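Side-chain contacts in probable acetolactate synthase isozyme III (Small subunit) (Nitrosomonas europaea ATCC 19718, PDB 2PC6), which is probably a regulatory subunit of a larger enzyme, built from two ACT-like domains and paired in the model with a second copy of itself: residues Asp108-Asn113 against Asp134-Ala139; Ile124-Thr127 against Lys132-Gly135; Asn113-Asp116 against Tyr122-Glu125. One frame throughout, in Å; residues are numbered along the deposited sequence.

All three contacts lie in the C-terminal ACT-like domain, whereas the calcium ion sits by N67, L69 and V72 of the N-terminal domain. Interactions 1 and 2 have centres about 5 Å apart and share helix 130-139: K132 NZ reaches F110 O at 2.7 Å, a probable hydrogen bond, and F136 CG packs on L126 CD1 at 3.7 Å. F110 and K132 each have a side chain about 4 Å from a bound unknown ligand, probably from the crystallisation liquor. Interaction 3 continues along the sheet, its centre 11 to 12 Å from the other two; F136 CZ touches I124 CD1 at 4.1 Å. On strand 121-128, I124 and L126 face the helices, while E125 and T127 meet the second subunit.

Interaction 1: residues Asp108-Asn113 against Asp134-Ala139; sequences DIFRGN and DGFLQA
The two helices of the C-terminal ACT-like domain meet where F110, just past the end of helix 98-109, lays its ring against F136 of helix 130-139. The rings form a T-shaped pair, centroids 5.2 Å apart and planes at 89°, with the edge of F136 directed at the face of F110; the nearest side-chain approach is F110 CD1 to F136 CD1 at 3.6 Å. Over the same ring stands F136 CB, 4.0 Å from the F110 centroid in a CH-pi contact. F136 CG is anti to the backbone N (chi1 -172°), which carries its ring from the helix toward M89, V91 and L126 of the sheet, a buried place suited to a phenyl group. G135 lets the aromatic ring come right up to the helix backbone: F110 CZ lies 3.5 Å from G135 C. A139, one turn further on, adds a small methyl, its CB 4.3 Å from F110 CE1. The chain turns at R111, whose positive phi closes a Schellman motif (G112 N to A107 O, R111 N to D108 O). This helix-helix packing belongs to the ferredoxin-like ACT fold, beta-alpha-beta-beta-alpha-beta in order, with both helices on one face of a four-stranded antiparallel sheet.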
ATOM      1  N   ASP A 108     -15.120  15.728   4.890  1.00 41.18           N
ATOM      2  CA  ASP A 108     -16.437  15.350   4.339  1.00 41.78           C
ATOM      3  C   ASP A 108     -16.485  15.506   2.828  1.00 41.15           C
ATOM      4  O   ASP A 108     -17.039  14.686   2.124  1.00 41.14           O
ATOM      5  CB  ASP A 108     -17.610  16.159   4.952  1.00 41.89           C
ATOM      6  CG  ASP A 108     -17.786  15.935   6.483  1.00 45.10           C
ATOM      7  OD1 ASP A 108     -17.378  14.879   7.020  1.00 46.85           O
ATOM      8  OD2 ASP A 108     -18.366  16.840   7.158  1.00 50.36           O
ATOM      9  N   ILE A 109     -15.894  16.569   2.327  1.00 40.77           N
ATOM     10  CA  ILE A 109     -15.943  16.831   0.887  1.00 39.92           C
ATOM     11  C   ILE A 109     -15.289  15.679   0.097  1.00 40.66           C
ATOM     12  O   ILE A 109     -15.829  15.228  -0.905  1.00 40.95           O
ATOM     13  CB  ILE A 109     -15.279  18.186   0.558  1.00 38.22           C
ATOM     14  CG1 ILE A 109     -16.202  19.318   0.983  1.00 36.67           C
ATOM     15  CG2 ILE A 109     -14.937  18.276  -0.934  1.00 36.94           C
ATOM     16  CD1 ILE A 109     -15.489  20.639   1.217  1.00 36.73           C
ATOM     17  N   PHE A 110     -14.137  15.205   0.573  1.00 41.56           N
ATOM     18  CA  PHE A 110     -13.404  14.112  -0.065  1.00 40.84           C
ATOM     19  C   PHE A 110     -13.860  12.763   0.437  1.00 41.84           C
ATOM     20  O   PHE A 110     -13.258  11.758   0.132  1.00 42.09           O
ATOM     21  CB  PHE A 110     -11.925  14.307   0.192  1.00 40.60           C
ATOM     22  CG  PHE A 110     -11.303  15.350  -0.705  1.00 40.13           C
ATOM     23  CD1 PHE A 110     -11.345  16.694  -0.365  1.00 37.93           C
ATOM     24  CD2 PHE A 110     -10.714  14.979  -1.901  1.00 38.82           C
ATOM     25  CE1 PHE A 110     -10.760  17.668  -1.212  1.00 43.00           C
ATOM     26  CE2 PHE A 110     -10.151  15.932  -2.784  1.00 39.20           C
ATOM     27  CZ  PHE A 110     -10.160  17.266  -2.451  1.00 41.68           C
ATOM     28  N   ARG A 111     -14.940  12.737   1.215  1.00 43.01           N
ATOM     29  CA  ARG A 111     -15.468  11.470   1.727  1.00 45.21           C
ATOM     30  C   ARG A 111     -14.432  10.676   2.484  1.00 44.56           C
ATOM     31  O   ARG A 111     -14.432   9.474   2.364  1.00 45.32           O
ATOM     32  CB  ARG A 111     -15.991  10.578   0.612  1.00 45.13           C
ATOM     33  CG  ARG A 111     -16.953  11.234  -0.365  1.00 52.95           C
ATOM     34  CD  ARG A 111     -18.265  11.675   0.300  1.00 63.76           C
ATOM     35  NE  ARG A 111     -19.117  12.421  -0.642  1.00 71.36           N
ATOM     36  CZ  ARG A 111     -20.000  11.871  -1.484  1.00 72.75           C
ATOM     37  NH1 ARG A 111     -20.190  10.551  -1.505  1.00 72.10           N
ATOM     38  NH2 ARG A 111     -20.699  12.658  -2.308  1.00 74.19           N
ATOM     39  N   GLY A 112     -13.567  11.329   3.253  1.00 43.75           N
ATOM     40  CA  GLY A 112     -12.660  10.608   4.119  1.00 43.50           C
ATOM     41  C   GLY A 112     -13.240  10.398   5.512  1.00 44.54           C
ATOM     42  O   GLY A 112     -14.378  10.785   5.798  1.00 45.35           O
ATOM     43  N   ASN A 113     -12.497   9.766   6.414  1.00 43.36           N
ATOM     44  CA  ASN A 113     -13.066   9.601   7.738  1.00 40.74           C
ATOM     45  C   ASN A 113     -12.008   9.944   8.768  1.00 40.83           C
ATOM     46  O   ASN A 113     -10.832   9.600   8.611  1.00 40.75           O
ATOM     47  CB  ASN A 113     -13.537   8.189   7.920  1.00 40.64           C
ATOM     48  CG  ASN A 113     -14.710   7.859   7.026  1.00 43.48           C
ATOM     49  OD1 ASN A 113     -15.864   8.029   7.430  1.00 46.46           O
ATOM     50  ND2 ASN A 113     -14.437   7.408   5.803  1.00 42.63           N
ATOM     51  N   ASP A 134      -4.355  13.342  -4.492  1.00 42.26           N
ATOM     52  CA  ASP A 134      -3.594  14.532  -4.817  1.00 42.13           C
ATOM     53  C   ASP A 134      -4.430  15.822  -4.650  1.00 42.55           C
ATOM     54  O   ASP A 134      -3.892  16.852  -4.225  1.00 43.80           O
ATOM     55  CB  ASP A 134      -2.961  14.443  -6.219  1.00 42.20           C
ATOM     56  CG  ASP A 134      -1.863  13.388  -6.312  1.00 41.21           C
ATOM     57  OD1 ASP A 134      -1.642  12.604  -5.387  1.00 45.98           O
ATOM     58  OD2 ASP A 134      -1.191  13.317  -7.313  1.00 40.53           O
ATOM     59  N   GLY A 135      -5.728  15.770  -4.958  1.00 41.53           N
ATOM     60  CA  GLY A 135      -6.603  16.943  -4.847  1.00 40.31           C
ATOM     61  C   GLY A 135      -6.824  17.342  -3.396  1.00 39.86           C
ATOM     62  O   GLY A 135      -6.877  18.548  -3.048  1.00 39.12           O
ATOM     63  N   PHE A 136      -6.946  16.328  -2.544  1.00 38.99           N
ATOM     64  CA  PHE A 136      -6.946  16.545  -1.128  1.00 38.00           C
ATOM     65  C   PHE A 136      -5.682  17.275  -0.674  1.00 38.47           C
ATOM     66  O   PHE A 136      -5.776  18.259   0.024  1.00 38.83           O
ATOM     67  CB  PHE A 136      -7.054  15.247  -0.362  1.00 36.63           C
ATOM     68  CG  PHE A 136      -7.258  15.465   1.106  1.00 37.33           C
ATOM     69  CD1 PHE A 136      -8.523  15.790   1.600  1.00 35.28           C
ATOM     70  CD2 PHE A 136      -6.173  15.425   1.997  1.00 39.53           C
ATOM     71  CE1 PHE A 136      -8.753  16.042   2.956  1.00 34.87           C
ATOM     72  CE2 PHE A 136      -6.363  15.651   3.347  1.00 39.61           C
ATOM     73  CZ  PHE A 136      -7.704  15.952   3.839  1.00 37.60           C
ATOM     74  N   LEU A 137      -4.505  16.800  -1.053  1.00 38.89           N
ATOM     75  CA  LEU A 137      -3.276  17.451  -0.608  1.00 39.40           C
ATOM     76  C   LEU A 137      -3.098  18.835  -1.168  1.00 39.68           C
ATOM     77  O   LEU A 137      -2.560  19.682  -0.465  1.00 39.66           O
ATOM     78  CB  LEU A 137      -2.023  16.625  -0.930  1.00 40.01           C
ATOM     79  CG  LEU A 137      -1.919  15.189  -0.370  1.00 40.61           C
ATOM     80  CD1 LEU A 137      -0.640  14.538  -0.950  1.00 38.81           C
ATOM     81  CD2 LEU A 137      -1.920  15.190   1.153  1.00 38.01           C
ATOM     82  N   GLN A 138      -3.520  19.087  -2.415  1.00 40.05           N
ATOM     83  CA  GLN A 138      -3.485  20.463  -2.951  1.00 40.88           C
ATOM     84  C   GLN A 138      -4.383  21.359  -2.091  1.00 41.31           C
ATOM     85  O   GLN A 138      -4.008  22.484  -1.739  1.00 41.10           O
ATOM     86  CB  GLN A 138      -3.901  20.536  -4.415  1.00 41.18           C
ATOM     87  CG  GLN A 138      -2.750  20.868  -5.425  1.00 44.31           C
ATOM     88  N   ALA A 139      -5.534  20.813  -1.692  1.00 41.55           N
ATOM     89  CA  ALA A 139      -6.537  21.587  -0.983  1.00 41.93           C
ATOM     90  C   ALA A 139      -6.149  21.861   0.458  1.00 42.44           C
ATOM     91  O   ALA A 139      -6.485  22.887   0.949  1.00 43.11           O
ATOM     92  CB  ALA A 139      -7.893  20.928  -1.067  1.00 41.37           C
TER

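Interaction 2: residues Ile124-Thr127 against Lys132-Gly135; sequences IELT and KLDG
The side chain of K132 leaves its helix with CG roughly opposite the backbone N (chi1 -152°) and then bends at chi2 and chi3, a course that delivers NZ to the carbonyl of T127. L133 starts differently: its CG lies anti to its own carbonyl carbon (chi1 -85°), and from there CD1 reaches back to the strand. The ammonium group donates a hydrogen bond from K132 NZ to T127 O, 2.9 Å long, approaching nearly along the C=O axis at 167°. The same nitrogen also bonds to F110 O, so one lysine grips two main-chain carbonyls, one on the strand and one just past the end of helix 98-109; a long flexible chain with several N-H donors suits this bridging task. The strand and helix belong to the second beta-alpha-beta crossover of the ACT-like domain, in which strand 121-128 turns sharply into helix 130-139 and the chain returns in strand 145-157, with strand 83-94 lying between the two strands. Beside the lysine the joint is apolar. L126 CB points toward the helix, and its CD2 meets L133 CD1 at 4.0 Å where the two side chains lie alongside, running opposite ways; branched aliphatic groups fill such a helix-sheet interface well. L133 CD1 also rests 3.8 Å from T127 C. T127 itself points its CB away from the helix and packs on T127 of the second subunit, while L126 and L133 both touch M89 of strand 83-94.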
ATOM      1  N   ILE A 124      -6.929  11.757   9.366  1.00 41.88           N
ATOM      2  CA  ILE A 124      -7.964  11.540   8.325  1.00 42.40           C
ATOM      3  C   ILE A 124      -7.626  10.391   7.386  1.00 42.28           C
ATOM      4  O   ILE A 124      -6.516  10.308   6.893  1.00 42.53           O
ATOM      5  CB  ILE A 124      -8.180  12.834   7.502  1.00 41.77           C
ATOM      6  CG1 ILE A 124      -8.557  13.989   8.457  1.00 44.22           C
ATOM      7  CG2 ILE A 124      -9.278  12.636   6.471  1.00 41.34           C
ATOM      8  CD1 ILE A 124      -8.534  15.395   7.848  1.00 40.97           C
ATOM      9  N   GLU A 125      -8.594   9.511   7.136  1.00 43.75           N
ATOM     10  CA  GLU A 125      -8.398   8.394   6.238  1.00 43.19           C
ATOM     11  C   GLU A 125      -9.077   8.676   4.899  1.00 43.45           C
ATOM     12  O   GLU A 125     -10.270   8.973   4.861  1.00 42.70           O
ATOM     13  CB  GLU A 125      -9.010   7.181   6.872  1.00 44.35           C
ATOM     14  CG  GLU A 125      -8.870   5.910   6.081  1.00 46.12           C
ATOM     15  CD  GLU A 125     -10.056   4.980   6.325  1.00 56.66           C
ATOM     16  OE1 GLU A 125     -10.275   4.434   7.456  1.00 56.37           O
ATOM     17  OE2 GLU A 125     -10.808   4.801   5.347  1.00 65.55           O
ATOM     18  N   LEU A 126      -8.313   8.571   3.809  1.00 44.13           N
ATOM     19  CA  LEU A 126      -8.826   8.839   2.463  1.00 44.52           C
ATOM     20  C   LEU A 126      -8.541   7.680   1.539  1.00 43.85           C
ATOM     21  O   LEU A 126      -7.452   7.127   1.585  1.00 42.49           O
ATOM     22  CB  LEU A 126      -8.031   9.975   1.864  1.00 46.42           C
ATOM     23  CG  LEU A 126      -8.687  11.331   1.745  1.00 51.23           C
ATOM     24  CD1 LEU A 126      -8.068  12.302   2.846  1.00 52.76           C
ATOM     25  CD2 LEU A 126      -8.400  11.866   0.319  1.00 47.77           C
ATOM     26  N   THR A 127      -9.503   7.350   0.673  1.00 43.36           N
ATOM     27  CA  THR A 127      -9.295   6.377  -0.363  1.00 43.60           C
ATOM     28  C   THR A 127      -9.860   6.951  -1.657  1.00 43.75           C
ATOM     29  O   THR A 127     -10.847   7.681  -1.632  1.00 44.84           O
ATOM     30  CB  THR A 127      -9.980   5.080  -0.023  1.00 43.28           C
ATOM     31  OG1 THR A 127      -9.511   4.635   1.248  1.00 45.58           O
ATOM     32  CG2 THR A 127      -9.547   4.009  -0.981  1.00 47.88           C
ATOM     33  N   LYS A 132      -7.750  12.095  -6.807  1.00 44.98           N
ATOM     34  CA  LYS A 132      -8.535  12.455  -5.654  1.00 45.69           C
ATOM     35  C   LYS A 132      -7.608  12.738  -4.476  1.00 45.37           C
ATOM     36  O   LYS A 132      -7.792  13.733  -3.780  1.00 45.44           O
ATOM     37  CB  LYS A 132      -9.521  11.343  -5.289  1.00 45.77           C
ATOM     38  CG  LYS A 132     -10.766  11.836  -4.587  1.00 48.87           C
ATOM     39  CD  LYS A 132     -11.032  11.054  -3.278  1.00 56.03           C
ATOM     40  CE  LYS A 132     -12.553  10.823  -2.987  1.00 57.56           C
ATOM     41  NZ  LYS A 132     -12.776   9.894  -1.766  1.00 58.43           N
ATOM     42  N   LEU A 133      -6.622  11.870  -4.253  1.00 44.72           N
ATOM     43  CA  LEU A 133      -5.753  12.000  -3.075  1.00 44.51           C
ATOM     44  C   LEU A 133      -4.846  13.173  -3.264  1.00 43.77           C
ATOM     45  O   LEU A 133      -4.611  13.923  -2.314  1.00 43.55           O
ATOM     46  CB  LEU A 133      -4.900  10.756  -2.818  1.00 44.91           C
ATOM     47  CG  LEU A 133      -5.475   9.560  -2.015  1.00 47.56           C
ATOM     48  CD1 LEU A 133      -6.908   9.219  -2.334  1.00 42.60           C
ATOM     49  CD2 LEU A 133      -4.585   8.293  -2.143  1.00 48.70           C
ATOM     50  N   ASP A 134      -4.355  13.342  -4.492  1.00 42.26           N
ATOM     51  CA  ASP A 134      -3.594  14.532  -4.817  1.00 42.13           C
ATOM     52  C   ASP A 134      -4.430  15.822  -4.650  1.00 42.55           C
ATOM     53  O   ASP A 134      -3.892  16.852  -4.225  1.00 43.80           O
ATOM     54  CB  ASP A 134      -2.961  14.443  -6.219  1.00 42.20           C
ATOM     55  CG  ASP A 134      -1.863  13.388  -6.312  1.00 41.21           C
ATOM     56  OD1 ASP A 134      -1.642  12.604  -5.387  1.00 45.98           O
ATOM     57  OD2 ASP A 134      -1.191  13.317  -7.313  1.00 40.53           O
ATOM     58  N   GLY A 135      -5.728  15.770  -4.958  1.00 41.53           N
ATOM     59  CA  GLY A 135      -6.603  16.943  -4.847  1.00 40.31           C
ATOM     60  C   GLY A 135      -6.824  17.342  -3.396  1.00 39.86           C
ATOM     61  O   GLY A 135      -6.877  18.548  -3.048  1.00 39.12           O
TER

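Interaction 3: residues Asn113-Asp116 against Tyr122-Glu125; sequences NIID and YTIE
Strands 113-116 and 122-125 run antiparallel but strongly twisted, 131° between their directions, with bonds from N113 N to E125 O (2.8 Å) and from E125 N to N113 O (2.7 Å) forming a hydrogen-bonded pair. Beyond the non-hydrogen-bonded pair I114-I124, the regular alternation slips: I115 N donates to T123 O and T123 N to D116 O, so two residues face one, as in a beta bulge. On the face toward helix 98-109, I114 has CG1 anti to the carbonyl carbon (chi1 -65°), and its extended chain sets CD1 over the centre of the Y122 ring, 3.9 Å from its centroid, a CH-pi contact. I114 CG1 meets I124 CG1 at 3.9 Å; beta-branched isoleucine suits both strands, I124 buried against A107 of that helix and I114 lying by K104. The other face is more polar. D116 CB lies 3.6 Å from T123 CB, and a water links their ends, accepting from T123 OG1 at 2.7 Å and donating to D116 OD2 at 2.6 Å. D116 OD2 also accepts from G159 N of the second subunit, and OD1 forms a salt bridge with R158 of that subunit, as E125 OE1 does with its R86; acidic residues fit this interface. This is a beta hairpin at the edge of an ACT-like sheet, packed by the helices on one face and by the partner subunit on the other.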
ATOM      1  N   ASN A 113     -12.497   9.766   6.414  1.00 43.36           N
ATOM      2  CA  ASN A 113     -13.066   9.601   7.738  1.00 40.74           C
ATOM      3  C   ASN A 113     -12.008   9.944   8.768  1.00 40.83           C
ATOM      4  O   ASN A 113     -10.832   9.600   8.611  1.00 40.75           O
ATOM      5  CB  ASN A 113     -13.537   8.189   7.920  1.00 40.64           C
ATOM      6  CG  ASN A 113     -14.710   7.859   7.026  1.00 43.48           C
ATOM      7  OD1 ASN A 113     -15.864   8.029   7.430  1.00 46.46           O
ATOM      8  ND2 ASN A 113     -14.437   7.408   5.803  1.00 42.63           N
ATOM      9  N   ILE A 114     -12.412  10.636   9.818  1.00 39.41           N
ATOM     10  CA  ILE A 114     -11.498  10.891  10.878  1.00 39.51           C
ATOM     11  C   ILE A 114     -11.405   9.642  11.744  1.00 39.75           C
ATOM     12  O   ILE A 114     -12.432   9.119  12.200  1.00 39.11           O
ATOM     13  CB  ILE A 114     -11.899  12.155  11.632  1.00 38.91           C
ATOM     14  CG1 ILE A 114     -11.750  13.335  10.661  1.00 39.77           C
ATOM     15  CG2 ILE A 114     -11.051  12.303  12.865  1.00 37.42           C
ATOM     16  CD1 ILE A 114     -12.482  14.620  11.058  1.00 39.92           C
ATOM     17  N   ILE A 115     -10.187   9.133  11.915  1.00 38.92           N
ATOM     18  CA  ILE A 115     -10.028   7.914  12.692  1.00 39.27           C
ATOM     19  C   ILE A 115      -9.153   8.040  13.944  1.00 39.38           C
ATOM     20  O   ILE A 115      -8.856   7.043  14.562  1.00 39.63           O
ATOM     21  CB  ILE A 115      -9.520   6.767  11.830  1.00 39.54           C
ATOM     22  CG1 ILE A 115      -8.161   7.142  11.214  1.00 41.33           C
ATOM     23  CG2 ILE A 115     -10.565   6.426  10.790  1.00 38.31           C
ATOM     24  CD1 ILE A 115      -7.321   5.973  10.691  1.00 41.84           C
ATOM     25  N   ASP A 116      -8.747   9.262  14.295  1.00 39.25           N
ATOM     26  CA  ASP A 116      -7.976   9.536  15.484  1.00 39.60           C
ATOM     27  C   ASP A 116      -8.237  10.966  15.811  1.00 39.85           C
ATOM     28  O   ASP A 116      -8.192  11.827  14.943  1.00 39.62           O
ATOM     29  CB  ASP A 116      -6.463   9.371  15.266  1.00 39.54           C
ATOM     30  CG  ASP A 116      -5.672   9.355  16.584  1.00 41.14           C
ATOM     31  OD1 ASP A 116      -6.303   9.210  17.683  1.00 42.70           O
ATOM     32  OD2 ASP A 116      -4.418   9.466  16.546  1.00 42.72           O
ATOM     33  N   TYR A 122      -6.353  15.846  14.043  1.00 40.88           N
ATOM     34  CA  TYR A 122      -7.164  14.801  13.445  1.00 39.76           C
ATOM     35  C   TYR A 122      -6.261  13.896  12.637  1.00 40.15           C
ATOM     36  O   TYR A 122      -5.301  14.384  11.993  1.00 39.46           O
ATOM     37  CB  TYR A 122      -8.142  15.392  12.454  1.00 39.29           C
ATOM     38  CG  TYR A 122      -9.299  16.210  12.984  1.00 40.88           C
ATOM     39  CD1 TYR A 122      -9.969  15.859  14.147  1.00 39.61           C
ATOM     40  CD2 TYR A 122      -9.772  17.294  12.253  1.00 40.52           C
ATOM     41  CE1 TYR A 122     -11.052  16.569  14.561  1.00 41.60           C
ATOM     42  CE2 TYR A 122     -10.835  18.011  12.662  1.00 40.47           C
ATOM     43  CZ  TYR A 122     -11.471  17.651  13.819  1.00 42.55           C
ATOM     44  OH  TYR A 122     -12.550  18.373  14.220  1.00 44.18           O
ATOM     45  N   THR A 123      -6.574  12.599  12.612  1.00 40.14           N
ATOM     46  CA  THR A 123      -6.001  11.771  11.587  1.00 40.99           C
ATOM     47  C   THR A 123      -7.093  11.383  10.638  1.00 41.58           C
ATOM     48  O   THR A 123      -8.078  10.780  11.057  1.00 42.89           O
ATOM     49  CB  THR A 123      -5.299  10.572  12.134  1.00 40.90           C
ATOM     50  OG1 THR A 123      -4.202  11.039  12.894  1.00 41.89           O
ATOM     51  CG2 THR A 123      -4.704   9.741  11.002  1.00 40.14           C
ATOM     52  N   ILE A 124      -6.929  11.757   9.366  1.00 41.88           N
ATOM     53  CA  ILE A 124      -7.964  11.540   8.325  1.00 42.40           C
ATOM     54  C   ILE A 124      -7.626  10.391   7.386  1.00 42.28           C
ATOM     55  O   ILE A 124      -6.516  10.308   6.893  1.00 42.53           O
ATOM     56  CB  ILE A 124      -8.180  12.834   7.502  1.00 41.77           C
ATOM     57  CG1 ILE A 124      -8.557  13.989   8.457  1.00 44.22           C
ATOM     58  CG2 ILE A 124      -9.278  12.636   6.471  1.00 41.34           C
ATOM     59  CD1 ILE A 124      -8.534  15.395   7.848  1.00 40.97           C
ATOM     60  N   GLU A 125      -8.594   9.511   7.136  1.00 43.75           N
ATOM     61  CA  GLU A 125      -8.398   8.394   6.238  1.00 43.19           C
ATOM     62  C   GLU A 125      -9.077   8.676   4.899  1.00 43.45           C
ATOM     63  O   GLU A 125     -10.270   8.973   4.861  1.00 42.70           O
ATOM     64  CB  GLU A 125      -9.010   7.181   6.872  1.00 44.35           C
ATOM     65  CG  GLU A 125      -8.870   5.910   6.081  1.00 46.12           C
ATOM     66  CD  GLU A 125     -10.056   4.980   6.325  1.00 56.66           C
ATOM     67  OE1 GLU A 125     -10.275   4.434   7.456  1.00 56.37           O
ATOM     68  OE2 GLU A 125     -10.808   4.801   5.347  1.00 65.55           O
TER
HETATM   69  O   HOH W   1      -3.157   9.003  14.346  1.00 35.05           O